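Local atomic coordinates of putative monooxygenase (Fusobacterium nucleatum subsp. nucleatum, PDB entry 3MCS), a protein that is of uncertain function but probably acts as a monooxygenase, carrying two domains of the antibiotic biosynthesis monooxygenase family in one chain. Residues Pro124-Lys135 / Leu152-Trp162. Numbering follows the deposited sequence. Where two conformers were deposited one is given.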
ATOM      1  N   PRO A 124      -3.871   8.054 -21.053  1.00 45.14           N
ATOM      2  CA  PRO A 124      -4.654   9.275 -20.742  1.00 44.06           C
ATOM      3  C   PRO A 124      -5.994   9.335 -21.466  1.00 43.06           C
ATOM      4  O   PRO A 124      -6.996   9.829 -20.931  1.00 40.61           O
ATOM      5  CB  PRO A 124      -3.751  10.397 -21.235  1.00 44.53           C
ATOM      6  CG  PRO A 124      -2.373   9.849 -21.155  1.00 44.57           C
ATOM      7  CD  PRO A 124      -2.466   8.370 -21.382  1.00 44.51           C
ATOM      8  N   GLU A 125      -5.983   8.849 -22.693  1.00 43.06           N
ATOM      9  CA  GLU A 125      -7.181   8.784 -23.524  0.50 44.70           C
ATOM     10  C   GLU A 125      -8.286   7.915 -22.894  1.00 45.12           C
ATOM     11  O   GLU A 125      -9.461   8.217 -23.014  1.00 46.67           O
ATOM     12  CB  GLU A 125      -6.806   8.292 -24.935  0.50 45.39           C
ATOM     13  CG  GLU A 125      -5.998   6.973 -24.992  0.50 45.14           C
ATOM     14  CD  GLU A 125      -5.289   6.754 -26.331  0.50 46.48           C
ATOM     15  OE1 GLU A 125      -5.759   7.297 -27.365  0.50 50.62           O
ATOM     16  OE2 GLU A 125      -4.259   6.038 -26.341  0.50 36.47           O
ATOM     17  N   ASN A 126      -7.897   6.850 -22.194  1.00 45.19           N
ATOM     18  CA  ASN A 126      -8.841   5.920 -21.550  1.00 45.20           C
ATOM     19  C   ASN A 126      -9.017   6.061 -20.024  1.00 45.30           C
ATOM     20  O   ASN A 126      -9.695   5.244 -19.406  1.00 45.58           O
ATOM     21  CB  ASN A 126      -8.378   4.490 -21.841  1.00 45.57           C
ATOM     22  CG  ASN A 126      -8.323   4.190 -23.333  1.00 47.11           C
ATOM     23  OD1 ASN A 126      -7.300   3.732 -23.867  1.00 46.34           O
ATOM     24  ND2 ASN A 126      -9.421   4.482 -24.027  1.00 45.65           N
ATOM     25  N   ASP A 127      -8.433   7.095 -19.424  1.00 46.48           N
ATOM     26  CA  ASP A 127      -8.461   7.300 -17.954  1.00 45.82           C
ATOM     27  C   ASP A 127      -9.844   7.509 -17.323  1.00 44.19           C
ATOM     28  O   ASP A 127     -10.133   6.942 -16.290  1.00 43.72           O
ATOM     29  CB  ASP A 127      -7.572   8.490 -17.589  1.00 45.81           C
ATOM     30  CG  ASP A 127      -7.460   8.701 -16.091  1.00 48.55           C
ATOM     31  OD1 ASP A 127      -6.779   7.903 -15.378  1.00 40.99           O
ATOM     32  OD2 ASP A 127      -8.037   9.718 -15.644  1.00 50.36           O
ATOM     33  N   LYS A 128     -10.668   8.366 -17.906  1.00 45.91           N
ATOM     34  CA  LYS A 128     -12.024   8.588 -17.392  1.00 46.59           C
ATOM     35  C   LYS A 128     -12.750   7.244 -17.264  1.00 46.57           C
ATOM     36  O   LYS A 128     -13.127   6.829 -16.158  1.00 45.91           O
ATOM     37  CB  LYS A 128     -12.842   9.543 -18.296  1.00 46.17           C
ATOM     38  CG  LYS A 128     -12.328  10.986 -18.356  1.00 45.50           C
ATOM     39  N   GLU A 129     -12.903   6.557 -18.394  1.00 46.27           N
ATOM     40  CA  GLU A 129     -13.622   5.277 -18.428  1.00 46.56           C
ATOM     41  C   GLU A 129     -13.035   4.230 -17.474  1.00 47.19           C
ATOM     42  O   GLU A 129     -13.786   3.498 -16.830  1.00 49.18           O
ATOM     43  CB  GLU A 129     -13.671   4.710 -19.853  1.00 46.16           C
ATOM     44  CG  GLU A 129     -14.452   3.389 -19.969  1.00 47.38           C
ATOM     45  CD  GLU A 129     -14.584   2.873 -21.414  1.00 48.42           C
ATOM     46  OE1 GLU A 129     -13.885   3.380 -22.324  1.00 48.29           O
ATOM     47  OE2 GLU A 129     -15.403   1.948 -21.630  1.00 48.66           O
ATOM     48  N   PHE A 130     -11.705   4.160 -17.405  1.00 46.31           N
ATOM     49  CA  PHE A 130     -11.003   3.184 -16.568  1.00 44.83           C
ATOM     50  C   PHE A 130     -11.226   3.432 -15.091  1.00 44.58           C
ATOM     51  O   PHE A 130     -11.388   2.495 -14.314  1.00 42.76           O
ATOM     52  CB  PHE A 130      -9.504   3.240 -16.862  1.00 45.50           C
ATOM     53  CG  PHE A 130      -8.673   2.323 -16.006  1.00 43.41           C
ATOM     54  CD1 PHE A 130      -8.248   2.723 -14.760  1.00 40.42           C
ATOM     55  CD2 PHE A 130      -8.287   1.072 -16.469  1.00 44.62           C
ATOM     56  CE1 PHE A 130      -7.465   1.867 -13.960  1.00 46.64           C
ATOM     57  CE2 PHE A 130      -7.500   0.226 -15.687  1.00 46.50           C
ATOM     58  CZ  PHE A 130      -7.089   0.628 -14.425  1.00 42.48           C
ATOM     59  N   ALA A 131     -11.223   4.707 -14.711  1.00 45.48           N
ATOM     60  CA  ALA A 131     -11.395   5.088 -13.313  1.00 46.94           C
ATOM     61  C   ALA A 131     -12.663   4.465 -12.749  1.00 46.86           C
ATOM     62  O   ALA A 131     -12.644   3.817 -11.717  1.00 47.85           O
ATOM     63  CB  ALA A 131     -11.424   6.617 -13.162  1.00 47.46           C
ATOM     64  N   GLU A 132     -13.768   4.621 -13.447  1.00 46.26           N
ATOM     65  CA  GLU A 132     -15.013   4.066 -12.947  1.00 46.46           C
ATOM     66  C   GLU A 132     -14.961   2.541 -12.916  1.00 45.21           C
ATOM     67  O   GLU A 132     -15.547   1.928 -12.018  1.00 44.93           O
ATOM     68  CB  GLU A 132     -16.208   4.592 -13.768  1.00 47.34           C
ATOM     69  CG  GLU A 132     -16.374   6.136 -13.652  1.00 49.03           C
ATOM     70  CD  GLU A 132     -16.576   6.613 -12.192  1.00 53.96           C
ATOM     71  OE1 GLU A 132     -17.626   6.262 -11.593  1.00 52.95           O
ATOM     72  OE2 GLU A 132     -15.696   7.345 -11.651  1.00 51.32           O
ATOM     73  N   ILE A 133     -14.243   1.943 -13.868  1.00 44.05           N
ATOM     74  CA  ILE A 133     -14.130   0.490 -13.928  1.00 44.24           C
ATOM     75  C   ILE A 133     -13.352  -0.074 -12.734  1.00 44.55           C
ATOM     76  O   ILE A 133     -13.844  -0.933 -12.008  1.00 44.80           O
ATOM     77  CB  ILE A 133     -13.489   0.008 -15.252  1.00 43.78           C
ATOM     78  CG1 ILE A 133     -14.434   0.311 -16.442  1.00 47.43           C
ATOM     79  CG2 ILE A 133     -13.199  -1.471 -15.170  1.00 42.28           C
ATOM     80  CD1 ILE A 133     -13.871   0.010 -17.848  1.00 42.25           C
ATOM     81  N   ILE A 134     -12.150   0.430 -12.510  1.00 44.38           N
ATOM     82  CA  ILE A 134     -11.340  -0.100 -11.429  1.00 43.83           C
ATOM     83  C   ILE A 134     -11.993   0.171 -10.085  1.00 43.76           C
ATOM     84  O   ILE A 134     -11.939  -0.686  -9.210  1.00 44.07           O
ATOM     85  CB  ILE A 134      -9.878   0.425 -11.459  1.00 44.05           C
ATOM     86  CG1 ILE A 134      -9.015  -0.386 -10.491  1.00 41.36           C
ATOM     87  CG2 ILE A 134      -9.802   1.948 -11.157  1.00 41.36           C
ATOM     88  CD1 ILE A 134      -7.540  -0.111 -10.597  1.00 42.19           C
ATOM     89  N   LYS A 135     -12.620   1.335  -9.917  1.00 43.47           N
ATOM     90  CA  LYS A 135     -13.283   1.647  -8.646  1.00 43.81           C
ATOM     91  C   LYS A 135     -14.255   0.534  -8.271  1.00 43.34           C
ATOM     92  O   LYS A 135     -14.234   0.075  -7.142  1.00 43.54           O
ATOM     93  CB  LYS A 135     -14.016   2.997  -8.686  1.00 44.22           C
ATOM     94  CG  LYS A 135     -13.132   4.265  -8.550  1.00 44.96           C
ATOM     95  CD  LYS A 135     -13.985   5.504  -8.869  1.00 48.25           C
ATOM     96  CE  LYS A 135     -13.211   6.806  -8.827  1.00 52.33           C
ATOM     97  NZ  LYS A 135     -14.088   7.914  -9.274  1.00 48.87           N
ATOM     98  N   LEU A 152      -6.915   2.168  -2.961  1.00 42.24           N
ATOM     99  CA  LEU A 152      -6.824   2.506  -4.377  1.00 43.57           C
ATOM    100  C   LEU A 152      -6.738   4.006  -4.545  1.00 43.60           C
ATOM    101  O   LEU A 152      -7.581   4.747  -4.024  1.00 44.89           O
ATOM    102  CB  LEU A 152      -8.063   2.014  -5.131  1.00 43.94           C
ATOM    103  CG  LEU A 152      -8.176   2.380  -6.618  1.00 43.13           C
ATOM    104  CD1 LEU A 152      -7.105   1.679  -7.461  1.00 41.21           C
ATOM    105  CD2 LEU A 152      -9.536   2.031  -7.126  1.00 44.12           C
ATOM    106  N   GLY A 153      -5.738   4.459  -5.288  1.00 42.92           N
ATOM    107  CA  GLY A 153      -5.583   5.889  -5.535  1.00 42.80           C
ATOM    108  C   GLY A 153      -4.717   6.213  -6.731  1.00 41.15           C
ATOM    109  O   GLY A 153      -4.204   5.311  -7.391  1.00 40.25           O
ATOM    110  N   THR A 154      -4.563   7.504  -7.005  1.00 40.28           N
ATOM    111  CA  THR A 154      -3.784   7.963  -8.144  1.00 40.42           C
ATOM    112  C   THR A 154      -2.600   8.796  -7.661  1.00 40.18           C
ATOM    113  O   THR A 154      -2.691   9.539  -6.694  1.00 40.04           O
ATOM    114  CB  THR A 154      -4.671   8.750  -9.120  1.00 42.00           C
ATOM    115  OG1 THR A 154      -5.290   9.861  -8.454  1.00 41.90           O
ATOM    116  CG2 THR A 154      -5.773   7.839  -9.673  1.00 39.48           C
ATOM    117  N   ASP A 155      -1.469   8.649  -8.325  1.00 40.08           N
ATOM    118  CA  ASP A 155      -0.291   9.364  -7.923  1.00 42.17           C
ATOM    119  C   ASP A 155      -0.534  10.876  -8.122  1.00 43.84           C
ATOM    120  O   ASP A 155      -1.135  11.302  -9.120  1.00 43.84           O
ATOM    121  CB  ASP A 155       0.918   8.843  -8.706  1.00 42.81           C
ATOM    122  CG  ASP A 155       2.241   9.372  -8.171  1.00 45.44           C
ATOM    123  OD1 ASP A 155       2.337  10.582  -7.905  1.00 44.63           O
ATOM    124  OD2 ASP A 155       3.191   8.575  -8.026  1.00 46.48           O
ATOM    125  N   ARG A 156      -0.070  11.696  -7.186  1.00 43.70           N
ATOM    126  CA  ARG A 156      -0.295  13.144  -7.310  1.00 44.41           C
ATOM    127  C   ARG A 156       0.619  13.773  -8.372  1.00 43.38           C
ATOM    128  O   ARG A 156       0.362  14.888  -8.838  1.00 42.08           O
ATOM    129  CB  ARG A 156      -0.188  13.838  -5.948  1.00 44.83           C
ATOM    130  CG  ARG A 156      -1.244  13.360  -4.939  1.00 47.31           C
ATOM    131  CD  ARG A 156      -1.086  14.092  -3.617  1.00 46.00           C
ATOM    132  NE  ARG A 156      -1.632  15.440  -3.690  1.00 40.43           N
ATOM    133  CZ  ARG A 156      -1.181  16.470  -2.990  1.00 45.17           C
ATOM    134  NH1 ARG A 156      -0.125  16.351  -2.177  1.00 52.88           N
ATOM    135  NH2 ARG A 156      -1.756  17.649  -3.133  1.00 49.04           N
ATOM    136  N   ARG A 157       1.677  13.052  -8.736  1.00 43.85           N
ATOM    137  CA  ARG A 157       2.602  13.458  -9.795  0.50 44.03           C
ATOM    138  C   ARG A 157       1.983  13.201 -11.172  1.00 42.86           C
ATOM    139  O   ARG A 157       2.356  13.831 -12.153  1.00 43.58           O
ATOM    140  CB  ARG A 157       3.923  12.684  -9.652  0.50 44.69           C
ATOM    141  CG  ARG A 157       4.962  12.893 -10.766  0.50 47.84           C
ATOM    142  CD  ARG A 157       6.196  11.967 -10.611  0.50 47.57           C
ATOM    143  NE  ARG A 157       5.851  10.576 -10.289  0.50 38.76           N
ATOM    144  CZ  ARG A 157       6.273   9.927  -9.208  0.50 38.83           C
ATOM    145  NH1 ARG A 157       7.102  10.495  -8.345  0.50 35.93           N
ATOM    146  NH2 ARG A 157       5.898   8.681  -9.011  0.50 44.51           N
ATOM    147  N   ASN A 158       1.038  12.267 -11.229  1.00 42.35           N
ATOM    148  CA  ASN A 158       0.412  11.877 -12.483  1.00 43.69           C
ATOM    149  C   ASN A 158      -0.850  11.069 -12.241  1.00 42.50           C
ATOM    150  O   ASN A 158      -0.768   9.906 -11.877  1.00 38.64           O
ATOM    151  CB  ASN A 158       1.446  11.060 -13.268  1.00 45.19           C
ATOM    152  CG  ASN A 158       0.888  10.421 -14.499  1.00 46.55           C
ATOM    153  OD1 ASN A 158      -0.239  10.682 -14.900  1.00 50.95           O
ATOM    154  ND2 ASN A 158       1.681   9.548 -15.105  1.00 49.22           N
ATOM    155  N   PHE A 159      -2.018  11.665 -12.481  1.00 43.54           N
ATOM    156  CA  PHE A 159      -3.270  10.957 -12.179  1.00 44.86           C
ATOM    157  C   PHE A 159      -3.615   9.796 -13.108  1.00 45.42           C
ATOM    158  O   PHE A 159      -4.621   9.129 -12.880  1.00 47.21           O
ATOM    159  CB  PHE A 159      -4.483  11.901 -11.982  1.00 45.20           C
ATOM    160  CG  PHE A 159      -4.853  12.740 -13.164  1.00 45.03           C
ATOM    161  CD1 PHE A 159      -5.468  12.185 -14.270  1.00 45.38           C
ATOM    162  CD2 PHE A 159      -4.702  14.120 -13.110  1.00 44.14           C
ATOM    163  CE1 PHE A 159      -5.857  12.984 -15.328  1.00 45.67           C
ATOM    164  CE2 PHE A 159      -5.091  14.922 -14.155  1.00 43.12           C
ATOM    165  CZ  PHE A 159      -5.665  14.356 -15.267  1.00 44.67           C
ATOM    166  N   ASN A 160      -2.791   9.528 -14.114  1.00 44.31           N
ATOM    167  CA  ASN A 160      -2.999   8.347 -14.936  1.00 44.43           C
ATOM    168  C   ASN A 160      -2.316   7.113 -14.317  1.00 44.59           C
ATOM    169  O   ASN A 160      -2.490   5.995 -14.805  1.00 44.01           O
ATOM    170  CB  ASN A 160      -2.495   8.575 -16.357  1.00 44.70           C
ATOM    171  CG  ASN A 160      -3.182   9.743 -17.051  1.00 44.22           C
ATOM    172  OD1 ASN A 160      -2.529  10.533 -17.741  1.00 44.70           O
ATOM    173  ND2 ASN A 160      -4.486   9.879 -16.849  1.00 41.45           N
ATOM    174  N   LYS A 161      -1.550   7.326 -13.241  1.00 44.19           N
ATOM    175  CA  LYS A 161      -0.823   6.264 -12.558  1.00 43.35           C
ATOM    176  C   LYS A 161      -1.625   5.806 -11.359  1.00 44.47           C
ATOM    177  O   LYS A 161      -1.610   6.457 -10.330  1.00 45.82           O
ATOM    178  CB  LYS A 161       0.526   6.803 -12.120  1.00 44.07           C
ATOM    179  CG  LYS A 161       1.591   5.796 -11.664  1.00 45.72           C
ATOM    180  CD  LYS A 161       2.950   6.530 -11.521  1.00 46.59           C
ATOM    181  CE  LYS A 161       4.170   5.677 -11.881  1.00 47.35           C
ATOM    182  NZ  LYS A 161       4.314   5.443 -13.357  1.00 41.23           N
ATOM    183  N   TRP A 162      -2.361   4.710 -11.494  1.00 44.74           N
ATOM    184  CA  TRP A 162      -3.139   4.172 -10.381  1.00 44.40           C
ATOM    185  C   TRP A 162      -2.299   3.228  -9.512  1.00 43.37           C
ATOM    186  O   TRP A 162      -1.522   2.440 -10.043  1.00 41.99           O
ATOM    187  CB  TRP A 162      -4.354   3.438 -10.918  1.00 44.17           C
ATOM    188  CG  TRP A 162      -5.299   4.339 -11.555  1.00 44.37           C
ATOM    189  CD1 TRP A 162      -5.193   4.890 -12.796  1.00 44.40           C
ATOM    190  CD2 TRP A 162      -6.524   4.817 -10.999  1.00 43.94           C
ATOM    191  NE1 TRP A 162      -6.276   5.694 -13.048  1.00 42.17           N
ATOM    192  CE2 TRP A 162      -7.115   5.666 -11.965  1.00 43.97           C
ATOM    193  CE3 TRP A 162      -7.187   4.606  -9.784  1.00 42.02           C
ATOM    194  CZ2 TRP A 162      -8.329   6.321 -11.748  1.00 39.57           C
ATOM    195  CZ3 TRP A 162      -8.403   5.247  -9.576  1.00 41.33           C
ATOM    196  CH2 TRP A 162      -8.954   6.103 -10.555  1.00 38.06           C
TER
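The indole of Trp162 is held on both faces and at its nitrogen-bearing edge. Over one face lie Phe130 and Ile134, one helical turn apart on the helix that begins at Asp127: Phe130 points the edge of its ring at the five-membered ring, with centroids 5.1 Å apart and planes inclined at 56°, while Ile134 sets CG2 over the six-membered ring in a CH-pi contact, 4.1 Å from its centroid. The opposite face is covered by Thr154, whose CG2 sits above the middle of the indole. Ala131 meets the benzo end obliquely, its CB 3.4 Å from Trp162 CZ2.

At the edge, Trp162 NE1 donates to Asp127 OD1 over 3.2 Å in a nearly straight bond (164°). The acceptor lies close to the indole plane, and the N-H meets it nearly along the C-O axis, with the carboxylate twisted well away from the plane of the ring. Asp127 reaches this edge from the first turn of the helix because its CG is anti to the backbone N (chi1 -176°).

Asn160 lies beside the same carboxylate, its amide plane turned steeply from it and ND2 in a close polar approach, 3.4 Å from Asp127 OD1; its OD1 faces Pro124 CG. At the far end, Ile134 CD1 meets Leu152 CD1 at 3.6 Å, and Leu152 CD2 packs near the backbone of Lys135.

The contact thus seats helix 127-143 on the antiparallel hairpin of strands 147-155 and 161-168, within a ferredoxin-like domain of the dimeric alpha-beta barrel clan. The Trp162-Asp127 bond is a directional element in an otherwise largely apolar contact: it holds the nitrogen edge of the indole against the first turn of the helix and gives the N-H of the buried Trp162 a carboxylate acceptor.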